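Local coordinates for protein autotransporter adhesin (Vibrio vulnificus, PDB 4ERR) that probably serves, as the four-helical-bundle membrane localization domain of a MARTX toxin effector, to direct that effector to membranes inside the host cell, at residues D30-V35 with F48-K53. Residues are numbered along the deposited sequence; the frame is centred on the assembly and turned at random.
Sequences DQLDLV and FELNKK
Glu49 brings only its CB to segment 30-35, 3.9 Å from Gln31 NE2; its CG stands anti to the backbone N and the chain bends at chi2, so the carboxylate leads off toward solvent, where a charge belongs on this exposed flank. The Gln31 amide, its plane turned 75° from that carboxylate, spends its NE2 on the carbonyl oxygen of Ala46, one turn before Leu50; glutamine suits this partly exposed edge, joining packing methylenes to an uncharged N-H donor. Leu50 follows as the apolar centre. Gln31 CG lies 3.7 Å from Leu50 CA, against the backbone, and the bend at chi2 (67°) sets the amide lengthwise along helix 41-60, NE2 toward Ala46 and OE1 toward Lys53. The branched end of Leu50 suits a place between buried apolar branches: CD2 meets Leu32 CD1 at 3.7 Å and Val35 CG2 at 3.8 Å. Helices 7-37 and 41-60 form an antiparallel helical hairpin; the axes of 30-35 and 48-53 approach to 9.3 Å, their N-to-C directions 160° apart. Phe5 of the second subunit packs on Leu32, which fits the four-helical bundle for which the domain is named. A turn beyond Leu50, Lys53 runs extended to CE before bending at chi4, crossing Gln31 at about a right angle. Its CD rests 3.7 Å from Gln31 CB; a long aliphatic stem suits this border, packing on Gln31 and Ile28 while carrying its charge at the tip.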
loop_
_atom_site.group_PDB
_atom_site.type_symbol
_atom_site.label_atom_id
_atom_site.label_comp_id
_atom_site.label_asym_id
_atom_site.label_seq_id
_atom_site.Cartn_x
_atom_site.Cartn_y
_atom_site.Cartn_z
ATOM N N ASP B 30 -9.306 13.150 -7.845
ATOM C CA ASP B 30 -9.968 14.392 -8.221
ATOM C C ASP B 30 -9.616 14.794 -9.647
ATOM O O ASP B 30 -10.474 15.208 -10.409
ATOM C CB ASP B 30 -9.628 15.497 -7.229
ATOM C CG ASP B 30 -10.234 15.259 -5.831
ATOM O OD1 ASP B 30 -11.047 14.309 -5.624
ATOM O OD2 ASP B 30 -9.895 16.044 -4.947
ATOM N N GLN B 31 -8.359 14.628 -10.029
ATOM C CA GLN B 31 -7.939 14.964 -11.386
ATOM C C GLN B 31 -8.523 13.990 -12.415
ATOM O O GLN B 31 -8.881 14.393 -13.543
ATOM C CB GLN B 31 -6.430 14.980 -11.476
ATOM C CG GLN B 31 -5.919 15.507 -12.797
ATOM C CD GLN B 31 -6.222 16.987 -13.014
ATOM O OE1 GLN B 31 -6.345 17.783 -12.057
ATOM N NE2 GLN B 31 -6.338 17.367 -14.283
ATOM N N LEU B 32 -8.654 12.720 -12.029
ATOM C CA LEU B 32 -9.283 11.732 -12.902
ATOM C C LEU B 32 -10.749 12.097 -13.164
ATOM O O LEU B 32 -11.229 11.989 -14.294
ATOM C CB LEU B 32 -9.139 10.335 -12.287
ATOM C CG LEU B 32 -9.723 9.165 -13.069
ATOM C CD1 LEU B 32 -9.064 9.116 -14.453
ATOM C CD2 LEU B 32 -9.463 7.843 -12.331
ATOM N N ASP B 33 -11.466 12.536 -12.135
ATOM C CA ASP B 33 -12.830 13.000 -12.343
ATOM C C ASP B 33 -12.848 14.195 -13.299
ATOM O O ASP B 33 -13.709 14.250 -14.164
ATOM C CB ASP B 33 -13.504 13.350 -11.014
ATOM C CG ASP B 33 -14.166 12.162 -10.345
ATOM O OD1 ASP B 33 -14.696 11.247 -11.033
ATOM O OD2 ASP B 33 -14.195 12.180 -9.120
ATOM N N LEU B 34 -11.888 15.130 -13.165
ATOM C CA LEU B 34 -11.816 16.271 -14.121
ATOM C C LEU B 34 -11.628 15.785 -15.561
ATOM O O LEU B 34 -12.270 16.306 -16.477
ATOM C CB LEU B 34 -10.725 17.289 -13.759
ATOM C CG LEU B 34 -10.991 18.051 -12.452
ATOM C CD1 LEU B 34 -9.864 19.058 -12.227
ATOM C CD2 LEU B 34 -12.368 18.753 -12.469
ATOM N N VAL B 35 -10.768 14.776 -15.758
ATOM C CA VAL B 35 -10.550 14.226 -17.091
ATOM C C VAL B 35 -11.900 13.759 -17.686
ATOM O O VAL B 35 -12.241 14.107 -18.808
ATOM C CB VAL B 35 -9.517 13.057 -17.085
ATOM C CG1 VAL B 35 -9.523 12.334 -18.425
ATOM C CG2 VAL B 35 -8.076 13.552 -16.726
ATOM N N PHE B 48 -2.887 15.408 -19.375
ATOM C CA PHE B 48 -1.472 15.664 -19.106
ATOM C C PHE B 48 -1.195 15.864 -17.630
ATOM O O PHE B 48 -0.214 15.356 -17.090
ATOM C CB PHE B 48 -0.969 16.882 -19.879
ATOM C CG PHE B 48 -0.586 16.572 -21.296
ATOM C CD1 PHE B 48 0.641 15.979 -21.569
ATOM C CD2 PHE B 48 -1.449 16.836 -22.354
ATOM C CE1 PHE B 48 1.019 15.692 -22.872
ATOM C CE2 PHE B 48 -1.060 16.545 -23.693
ATOM C CZ PHE B 48 0.165 15.964 -23.935
ATOM N N GLU B 49 -2.061 16.609 -16.958
ATOM C CA GLU B 49 -1.835 16.865 -15.553
ATOM C C GLU B 49 -2.086 15.637 -14.692
ATOM O O GLU B 49 -1.409 15.447 -13.677
ATOM C CB GLU B 49 -2.631 18.065 -15.062
ATOM C CG GLU B 49 -1.949 18.720 -13.909
ATOM C CD GLU B 49 -0.586 19.385 -14.287
ATOM O OE1 GLU B 49 -0.244 19.530 -15.477
ATOM O OE2 GLU B 49 0.141 19.779 -13.391
ATOM N N LEU B 50 -3.032 14.793 -15.100
ATOM C CA LEU B 50 -3.237 13.515 -14.429
ATOM C C LEU B 50 -1.951 12.670 -14.497
ATOM O O LEU B 50 -1.497 12.122 -13.490
ATOM C CB LEU B 50 -4.404 12.762 -15.068
ATOM C CG LEU B 50 -4.676 11.360 -14.554
ATOM C CD1 LEU B 50 -4.974 11.378 -13.070
ATOM C CD2 LEU B 50 -5.822 10.753 -15.345
ATOM N N ASN B 51 -1.375 12.587 -15.682
ATOM C CA ASN B 51 -0.177 11.816 -15.856
ATOM C C ASN B 51 0.972 12.304 -14.962
ATOM O O ASN B 51 1.693 11.500 -14.354
ATOM C CB ASN B 51 0.225 11.745 -17.323
ATOM C CG ASN B 51 0.682 10.367 -17.687
ATOM O OD1 ASN B 51 -0.132 9.444 -17.777
ATOM N ND2 ASN B 51 1.978 10.196 -17.840
ATOM N N LYS B 52 1.114 13.627 -14.849
ATOM C CA LYS B 52 2.101 14.199 -13.969
ATOM C C LYS B 52 1.847 13.818 -12.516
ATOM O O LYS B 52 2.782 13.431 -11.805
ATOM C CB LYS B 52 2.171 15.720 -14.127
ATOM C CG LYS B 52 3.164 16.337 -13.222
ATOM C CD LYS B 52 3.349 17.843 -13.493
ATOM C CE LYS B 52 4.177 18.451 -12.384
ATOM N NZ LYS B 52 5.400 17.678 -12.063
ATOM N N LYS B 53 0.593 13.914 -12.079
ATOM C CA LYS B 53 0.241 13.575 -10.713
ATOM C C LYS B 53 0.570 12.105 -10.409
ATOM O O LYS B 53 1.146 11.798 -9.365
ATOM C CB LYS B 53 -1.237 13.893 -10.437
ATOM C CG LYS B 53 -1.575 15.397 -10.540
ATOM C CD LYS B 53 -3.038 15.730 -10.222
ATOM C CE LYS B 53 -3.276 17.257 -10.167
ATOM N NZ LYS B 53 -2.590 17.950 -9.022
#